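Local structure of ADP-dependent (S)-NAD(P)H-hydrate dehydratase (Streptococcus mutans, 3BGK) at residues A[122-127]-A[151-156]; A[237-242]-A[275-280]; A[241-246]-A[282-287]. The protein probably catalyses the ADP-dependent dehydration of (6S)-NAD(P)HX, a hydrated and damaged form of NAD(P)H, giving NAD(P)H, AMP and phosphate. All coordinates share one frame; numbering follows the deposited sequence.

Contact 1 (A[122-127]-A[151-156])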
loop_
_atom_site.group_PDB
_atom_site.type_symbol
_atom_site.label_atom_id
_atom_site.label_comp_id
_atom_site.label_asym_id
_atom_site.label_seq_id
_atom_site.Cartn_x
_atom_site.Cartn_y
_atom_site.Cartn_z
ATOM N N GLN A 122 12.173 -9.804 23.231
ATOM C CA GLN A 122 10.964 -9.023 22.990
ATOM C C GLN A 122 9.818 -9.348 23.948
ATOM O O GLN A 122 9.014 -8.469 24.268
ATOM C CB GLN A 122 10.507 -9.142 21.527
ATOM C CG GLN A 122 11.404 -8.406 20.526
ATOM C CD GLN A 122 11.479 -6.897 20.764
ATOM O OE1 GLN A 122 10.475 -6.251 21.081
ATOM N NE2 GLN A 122 12.668 -6.331 20.596
ATOM N N ILE A 123 9.749 -10.594 24.412
ATOM C CA ILE A 123 8.756 -10.979 25.415
ATOM C C ILE A 123 8.984 -10.204 26.721
ATOM O O ILE A 123 8.030 -9.642 27.279
ATOM C CB ILE A 123 8.715 -12.513 25.654
ATOM C CG1 ILE A 123 8.080 -13.225 24.455
ATOM C CG2 ILE A 123 7.914 -12.852 26.911
ATOM C CD1 ILE A 123 8.543 -14.662 24.267
ATOM N N THR A 124 10.241 -10.143 27.177
ATOM C CA THR A 124 10.611 -9.404 28.399
ATOM C C THR A 124 10.405 -7.889 28.298
ATOM O O THR A 124 10.237 -7.219 29.320
ATOM C CB THR A 124 12.092 -9.639 28.829
ATOM O OG1 THR A 124 12.964 -8.850 28.010
ATOM C CG2 THR A 124 12.487 -11.114 28.734
ATOM N N ALA A 125 10.452 -7.348 27.082
ATOM C CA ALA A 125 10.216 -5.917 26.852
ATOM C C ALA A 125 8.717 -5.561 26.762
ATOM O O ALA A 125 8.339 -4.397 26.893
ATOM C CB ALA A 125 10.953 -5.456 25.602
ATOM N N ALA A 126 7.873 -6.570 26.542
ATOM C CA ALA A 126 6.432 -6.366 26.370
ATOM C C ALA A 126 5.665 -6.339 27.692
ATOM O O ALA A 126 6.033 -7.035 28.644
ATOM C CB ALA A 126 5.863 -7.448 25.457
ATOM N N ASP A 127 4.598 -5.537 27.740
ATOM C CA ASP A 127 3.640 -5.550 28.854
ATOM C C ASP A 127 2.479 -6.504 28.564
ATOM O O ASP A 127 1.926 -7.122 29.470
ATOM C CB ASP A 127 3.071 -4.153 29.101
ATOM C CG ASP A 127 4.141 -3.120 29.370
ATOM O OD1 ASP A 127 4.956 -3.319 30.301
ATOM O OD2 ASP A 127 4.164 -2.095 28.654
ATOM N N ALA A 151 8.575 -17.932 28.854
ATOM C CA ALA A 151 9.138 -16.591 29.000
ATOM C C ALA A 151 8.171 -15.562 29.608
ATOM O O ALA A 151 8.588 -14.463 29.991
ATOM C CB ALA A 151 9.682 -16.100 27.655
ATOM N N ILE A 152 6.890 -15.916 29.697
ATOM C CA ILE A 152 5.885 -15.019 30.280
ATOM C C ILE A 152 6.158 -14.787 31.762
ATOM O O ILE A 152 6.576 -15.693 32.485
ATOM C CB ILE A 152 4.416 -15.511 30.038
ATOM C CG1 ILE A 152 4.042 -15.454 28.547
ATOM C CG2 ILE A 152 3.407 -14.716 30.873
ATOM C CD1 ILE A 152 4.086 -14.057 27.906
ATOM N N GLU A 153 5.935 -13.548 32.188
ATOM C CA GLU A 153 6.201 -13.103 33.544
ATOM C C GLU A 153 4.864 -12.774 34.211
ATOM O O GLU A 153 3.882 -12.515 33.514
ATOM C CB GLU A 153 7.128 -11.880 33.501
ATOM C CG GLU A 153 8.433 -12.104 32.693
ATOM C CD GLU A 153 9.189 -10.812 32.361
ATOM O OE1 GLU A 153 10.316 -10.914 31.833
ATOM O OE2 GLU A 153 8.672 -9.698 32.621
ATOM N N PRO A 154 4.807 -12.807 35.557
ATOM C CA PRO A 154 3.545 -12.584 36.301
ATOM C C PRO A 154 2.871 -11.206 36.121
ATOM O O PRO A 154 1.642 -11.107 36.227
ATOM C CB PRO A 154 3.966 -12.772 37.763
ATOM C CG PRO A 154 5.246 -13.563 37.697
ATOM C CD PRO A 154 5.933 -13.083 36.470
ATOM N N LYS A 155 3.655 -10.161 35.862
ATOM C CA LYS A 155 3.101 -8.813 35.654
ATOM C C LYS A 155 2.534 -8.584 34.239
ATOM O O LYS A 155 1.924 -7.543 33.969
ATOM C CB LYS A 155 4.155 -7.740 35.976
ATOM N N GLN A 156 2.737 -9.556 33.353
ATOM C CA GLN A 156 2.320 -9.444 31.959
ATOM C C GLN A 156 0.897 -9.945 31.722
ATOM O O GLN A 156 0.455 -10.895 32.364
ATOM C CB GLN A 156 3.263 -10.243 31.069
ATOM C CG GLN A 156 4.652 -9.674 30.915
ATOM C CD GLN A 156 5.480 -10.489 29.951
ATOM O OE1 GLN A 156 5.417 -11.720 29.952
ATOM N NE2 GLN A 156 6.254 -9.814 29.113
#
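Q156 reaches across to the C-terminal end of helix 116-125 and places its amide nitrogen between the carbonyls of I123 and A126. The straighter bond runs from Q156 NE2 to A126 O, 2.8 Å long with an N-H...O angle of 160°. A126 O lies close to the amide plane of Q156. The donor, however, comes from above the plane of the A126 carbonyl and not onto a lone pair. The second bond, from Q156 NE2 to I123 O at 2.6 Å, is bent to 129° and weak. The other end of the amide turns back into its own loop, where Q156 OE1 accepts E153 N at 2.9 Å. The chain is extended beyond CG (chi2 -177°), which carries the amide over to the helix end.

Beside this polar site lies a small apolar patch. I123 CG2, anti to the backbone N, meets A151 CB at 3.8 Å. I152 CD1 touches the same methyl at 4.1 Å. Further out, the side chains of T124 and E153 cross obliquely, with E153 OE1 3.7 Å from T124 CB. T124 OG1 bonds back to E121 O of its own helix.

Both segments lead from helices into adjacent parallel strands, 128-131 and 157-161, of the three-layer alpha/beta sandwich. D127 makes backbone bonds with R60 and T157. I123 and A126 also pack on L62 of strand 60-64. The contact lies away from the predicted nucleotide- and substrate-binding residues. With bonds at both ends, the Q156 amide is fixed in rotation. One buried side chain thus gives A126 O a good donor, adds a weak bond to I123 O, and braces the type I turn from E153 to Q156.

Contact 2 (A[237-242]-A[275-280])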
loop_
_atom_site.group_PDB
_atom_site.type_symbol
_atom_site.label_atom_id
_atom_site.label_comp_id
_atom_site.label_asym_id
_atom_site.label_seq_id
_atom_site.Cartn_x
_atom_site.Cartn_y
_atom_site.Cartn_z
ATOM N N ILE A 237 -23.145 -7.600 24.711
ATOM C CA ILE A 237 -23.222 -6.436 23.823
ATOM C C ILE A 237 -24.483 -6.511 22.963
ATOM O O ILE A 237 -24.795 -7.572 22.415
ATOM C CB ILE A 237 -21.967 -6.280 22.923
ATOM C CG1 ILE A 237 -21.662 -7.586 22.174
ATOM C CG2 ILE A 237 -20.778 -5.825 23.753
ATOM C CD1 ILE A 237 -20.996 -7.390 20.828
ATOM N N GLN A 238 -25.216 -5.401 22.861
ATOM C CA GLN A 238 -26.407 -5.358 22.003
ATOM C C GLN A 238 -26.067 -4.904 20.581
ATOM O O GLN A 238 -26.731 -5.313 19.620
ATOM C CB GLN A 238 -27.530 -4.488 22.594
ATOM C CG GLN A 238 -28.093 -4.929 23.968
ATOM C CD GLN A 238 -28.736 -6.329 23.997
ATOM O OE1 GLN A 238 -28.919 -6.910 25.075
ATOM N NE2 GLN A 238 -29.083 -6.866 22.823
ATOM N N VAL A 239 -25.035 -4.064 20.459
ATOM C CA VAL A 239 -24.490 -3.628 19.163
ATOM C C VAL A 239 -23.908 -4.799 18.365
ATOM O O VAL A 239 -23.578 -5.848 18.928
ATOM C CB VAL A 239 -23.396 -2.522 19.322
ATOM C CG1 VAL A 239 -23.999 -1.224 19.842
ATOM C CG2 VAL A 239 -22.278 -2.987 20.229
ATOM N N GLY A 240 -23.787 -4.611 17.054
ATOM C CA GLY A 240 -23.284 -5.660 16.172
ATOM C C GLY A 240 -24.315 -6.096 15.153
ATOM O O GLY A 240 -25.516 -5.976 15.386
ATOM N N GLY A 241 -23.847 -6.610 14.022
ATOM C CA GLY A 241 -24.745 -7.101 12.986
ATOM C C GLY A 241 -24.096 -8.041 11.993
ATOM O O GLY A 241 -22.912 -8.359 12.122
ATOM N N PRO A 242 -24.875 -8.490 10.989
ATOM C CA PRO A 242 -24.455 -9.482 9.993
ATOM C C PRO A 242 -23.381 -8.976 9.031
ATOM O O PRO A 242 -22.702 -9.777 8.395
ATOM C CB PRO A 242 -25.751 -9.789 9.235
ATOM C CG PRO A 242 -26.580 -8.572 9.401
ATOM C CD PRO A 242 -26.261 -8.040 10.765
ATOM N N ALA A 275 -13.334 -2.680 24.870
ATOM C CA ALA A 275 -12.730 -3.017 23.588
ATOM C C ALA A 275 -13.720 -3.792 22.715
ATOM O O ALA A 275 -13.919 -3.457 21.541
ATOM C CB ALA A 275 -11.452 -3.815 23.795
ATOM N N VAL A 276 -14.360 -4.805 23.301
ATOM C CA VAL A 276 -15.352 -5.616 22.604
ATOM C C VAL A 276 -16.552 -4.783 22.155
ATOM O O VAL A 276 -17.038 -4.959 21.033
ATOM C CB VAL A 276 -15.807 -6.826 23.452
ATOM C CG1 VAL A 276 -16.926 -7.615 22.751
ATOM C CG2 VAL A 276 -14.626 -7.738 23.734
ATOM N N PHE A 277 -17.016 -3.871 23.009
ATOM C CA PHE A 277 -18.147 -3.015 22.641
ATOM C C PHE A 277 -17.807 -2.115 21.458
ATOM O O PHE A 277 -18.576 -2.029 20.500
ATOM C CB PHE A 277 -18.642 -2.158 23.816
ATOM C CG PHE A 277 -19.634 -1.085 23.407
ATOM C CD1 PHE A 277 -20.986 -1.386 23.245
ATOM C CD2 PHE A 277 -19.211 0.221 23.153
ATOM C CE1 PHE A 277 -21.896 -0.405 22.852
ATOM C CE2 PHE A 277 -20.117 1.204 22.759
ATOM C CZ PHE A 277 -21.460 0.888 22.608
ATOM N N LEU A 278 -16.661 -1.443 21.535
ATOM C CA LEU A 278 -16.287 -0.453 20.535
ATOM C C LEU A 278 -16.096 -1.050 19.140
ATOM O O LEU A 278 -16.497 -0.461 18.142
ATOM C CB LEU A 278 -15.040 0.315 20.985
ATOM C CG LEU A 278 -14.840 1.670 20.309
ATOM C CD1 LEU A 278 -16.008 2.592 20.593
ATOM C CD2 LEU A 278 -13.552 2.276 20.788
ATOM N N HIS A 279 -15.477 -2.219 19.093
ATOM C CA HIS A 279 -15.333 -3.015 17.881
ATOM C C HIS A 279 -16.669 -3.105 17.122
ATOM O O HIS A 279 -16.757 -2.680 15.960
ATOM C CB HIS A 279 -14.788 -4.389 18.293
ATOM C CG HIS A 279 -14.751 -5.407 17.198
ATOM N ND1 HIS A 279 -15.788 -6.285 16.963
ATOM C CD2 HIS A 279 -13.782 -5.723 16.307
ATOM C CE1 HIS A 279 -15.467 -7.084 15.961
ATOM N NE2 HIS A 279 -14.251 -6.769 15.553
ATOM N N SER A 280 -17.709 -3.616 17.786
ATOM C CA SER A 280 -19.047 -3.746 17.176
ATOM C C SER A 280 -19.772 -2.415 16.986
ATOM O O SER A 280 -20.521 -2.240 16.013
ATOM C CB SER A 280 -19.930 -4.712 17.972
ATOM O OG SER A 280 -19.614 -6.058 17.658
#
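In the ribokinase-like fold expected for this Carb_kinase family member, I237 and V239 pack on F277 and S280 of helix 268-287, beside the central sheet. They lie where strand 233-237 gives way to the following loop. No hydrogen bond crosses between the two segments, and the contact is buried and mainly apolar.

I237 divides its two branches along the helix. Its CG2 lies at the edge of the F277 ring, near the ring plane, and 4.0 Å from F277 CA. The same methyl approaches V276 CG1 at 4.4 Å. Its CD1 rests 3.7 Å from S280 OG, whose polar partner is Q244.

V239 fits between the ring and the serine. Its side chain crosses that of F277 at about a right angle. V239 CG2 is 3.7 Å from F277 CD1, reached obliquely, and also 3.7 Å from S280 CB. V239 CG1 meets CE1 of the same ring. F277 CG is anti to the backbone N (chi1 169°), which swings the ring toward the loop. I37 of strand 36-37 packs on both I237 and F277.

V276 also touches T226, a predicted AMP-binding residue, so the packing lies beside the probable nucleotide site. Farther along, the loop passes close to the helix at G240. This residue has a positive phi, which glycine takes readily, and G240 CA sits 3.9 Å from S280 CB.

Contact 3 (A[241-246]-A[282-287])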
loop_
_atom_site.group_PDB
_atom_site.type_symbol
_atom_site.label_atom_id
_atom_site.label_comp_id
_atom_site.label_asym_id
_atom_site.label_seq_id
_atom_site.Cartn_x
_atom_site.Cartn_y
_atom_site.Cartn_z
ATOM N N GLY A 241 -23.847 -6.610 14.022
ATOM C CA GLY A 241 -24.745 -7.101 12.986
ATOM C C GLY A 241 -24.096 -8.041 11.993
ATOM O O GLY A 241 -22.912 -8.359 12.122
ATOM N N PRO A 242 -24.875 -8.490 10.989
ATOM C CA PRO A 242 -24.455 -9.482 9.993
ATOM C C PRO A 242 -23.381 -8.976 9.031
ATOM O O PRO A 242 -22.702 -9.777 8.395
ATOM C CB PRO A 242 -25.751 -9.789 9.235
ATOM C CG PRO A 242 -26.580 -8.572 9.401
ATOM C CD PRO A 242 -26.261 -8.040 10.765
ATOM N N TYR A 243 -23.240 -7.659 8.936
ATOM C CA TYR A 243 -22.198 -7.009 8.131
ATOM C C TYR A 243 -20.792 -7.271 8.700
ATOM O O TYR A 243 -19.776 -6.934 8.078
ATOM C CB TYR A 243 -22.476 -5.500 8.045
ATOM C CG TYR A 243 -23.035 -4.931 9.332
ATOM C CD1 TYR A 243 -24.416 -4.805 9.520
ATOM C CD2 TYR A 243 -22.188 -4.546 10.373
ATOM C CE1 TYR A 243 -24.939 -4.298 10.704
ATOM C CE2 TYR A 243 -22.699 -4.042 11.560
ATOM C CZ TYR A 243 -24.076 -3.920 11.716
ATOM O OH TYR A 243 -24.587 -3.412 12.886
ATOM N N GLN A 244 -20.749 -7.875 9.884
ATOM C CA GLN A 244 -19.496 -8.227 10.531
ATOM C C GLN A 244 -19.042 -9.642 10.201
ATOM O O GLN A 244 -17.920 -10.032 10.546
ATOM C CB GLN A 244 -19.629 -8.081 12.041
ATOM C CG GLN A 244 -19.409 -6.673 12.537
ATOM C CD GLN A 244 -19.607 -6.561 14.024
ATOM O OE1 GLN A 244 -18.641 -6.479 14.785
ATOM N NE2 GLN A 244 -20.861 -6.576 14.455
ATOM N N ALA A 245 -19.907 -10.410 9.543
ATOM C CA ALA A 245 -19.625 -11.817 9.263
ATOM C C ALA A 245 -18.676 -11.973 8.072
ATOM O O ALA A 245 -19.027 -12.574 7.045
ATOM C CB ALA A 245 -20.918 -12.581 9.041
ATOM N N THR A 246 -17.473 -11.426 8.225
ATOM C CA THR A 246 -16.477 -11.404 7.158
ATOM C C THR A 246 -15.096 -11.735 7.709
ATOM O O THR A 246 -14.804 -11.458 8.877
ATOM C CB THR A 246 -16.479 -10.048 6.393
ATOM O OG1 THR A 246 -15.548 -10.099 5.308
ATOM C CG2 THR A 246 -16.117 -8.888 7.303
ATOM N N ILE A 282 -18.399 0.467 16.261
ATOM C CA ILE A 282 -17.845 1.066 15.043
ATOM C C ILE A 282 -18.444 0.392 13.799
ATOM O O ILE A 282 -18.861 1.070 12.851
ATOM C CB ILE A 282 -16.288 1.033 15.039
ATOM C CG1 ILE A 282 -15.739 1.995 16.100
ATOM C CG2 ILE A 282 -15.738 1.385 13.661
ATOM C CD1 ILE A 282 -14.291 1.736 16.513
ATOM N N ALA A 283 -18.513 -0.938 13.830
ATOM C CA ALA A 283 -19.106 -1.724 12.753
ATOM C C ALA A 283 -20.551 -1.298 12.498
ATOM O O ALA A 283 -20.970 -1.188 11.339
ATOM C CB ALA A 283 -19.025 -3.217 13.068
ATOM N N ASP A 284 -21.294 -1.044 13.584
ATOM C CA ASP A 284 -22.663 -0.518 13.501
ATOM C C ASP A 284 -22.723 0.831 12.804
ATOM O O ASP A 284 -23.609 1.054 11.984
ATOM C CB ASP A 284 -23.330 -0.428 14.884
ATOM C CG ASP A 284 -23.998 -1.736 15.303
ATOM O OD1 ASP A 284 -23.488 -2.819 14.935
ATOM O OD2 ASP A 284 -25.038 -1.690 15.998
ATOM N N GLN A 285 -21.791 1.724 13.120
ATOM C CA GLN A 285 -21.731 3.033 12.453
ATOM C C GLN A 285 -21.406 2.923 10.970
ATOM O O GLN A 285 -22.040 3.584 10.144
ATOM C CB GLN A 285 -20.712 3.944 13.123
ATOM C CG GLN A 285 -21.280 4.744 14.266
ATOM C CD GLN A 285 -20.239 5.594 14.949
ATOM O OE1 GLN A 285 -19.139 5.816 14.428
ATOM N NE2 GLN A 285 -20.580 6.084 16.130
ATOM N N LEU A 286 -20.425 2.081 10.643
ATOM C CA LEU A 286 -20.009 1.862 9.259
ATOM C C LEU A 286 -21.054 1.120 8.414
ATOM O O LEU A 286 -21.029 1.206 7.179
ATOM C CB LEU A 286 -18.653 1.131 9.200
ATOM C CG LEU A 286 -17.408 1.929 9.597
ATOM C CD1 LEU A 286 -16.182 1.040 9.663
ATOM C CD2 LEU A 286 -17.177 3.106 8.645
ATOM N N SER A 287 -21.967 0.413 9.081
ATOM C CA SER A 287 -22.996 -0.390 8.413
ATOM C C SER A 287 -24.056 0.431 7.688
ATOM O O SER A 287 -24.653 -0.041 6.710
ATOM C CB SER A 287 -23.682 -1.329 9.407
ATOM O OG SER A 287 -24.521 -0.622 10.311
#
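Y243 and S287 form the tight part of this contact. S287 CB stands over the centre of the Y243 ring, 3.3 Å from the centroid and 5° off the ring normal, a close CH-pi contact. G241 CA covers the opposite face, offset toward the rim, so the ring is held between helix and loop. Y243 CG lies between the backbone N and the carbonyl carbon (chi1 37°), which folds the ring back over G241. A283 O approaches Y243 CE2 obliquely at 3.3 Å.

At the ring edge, Y243 OH donates to D284 OD1. The modelled separation of these two atoms is 2.4 Å, very short, so the exact length is doubtful. Ring and carboxylate planes are 72° apart. OD1 also accepts G240 N, so two donors share one carboxylate oxygen. S287 OG bonds back to D284 O of its own helix.

Away from the ring the contact is looser. Q244 CG meets A283 CB closely, at 3.5 Å, but Q244 buries far less surface than Y243. G241 N stays 3.9 Å from D284 OD1. Q244 and D284 are partly exposed, whereas A283 and S287 are buried. P242 O bonds R49 of the second subunit.

The contact fastens the loop before helix 249-263 to the C-terminal part of helix 268-287. Y243 makes a backbone bond with the loop residue V293, and A283 also packs on I298 of helix 295-310.

In the fold
Contact 1 lies on the opposite side of the chain's centre from contacts 2 and 3, with about 30 Å between the centres of contacts 1 and 2. It is partly buried: its amide is buried while T124 is exposed. It joins two helix-to-strand connections, and a side-chain amide bound to backbone carbonyls dominates it. Contacts 2 and 3 are neighbours, with centres about 8 Å apart. Both hold the loop after strand 233-237 against helix 268-287, and they share G241 and P242. Contact 2 is the more buried and is mainly aliphatic and aromatic. Contact 3 is partly buried, adds a tyrosine-aspartate bond and reaches the second subunit with more of its residues.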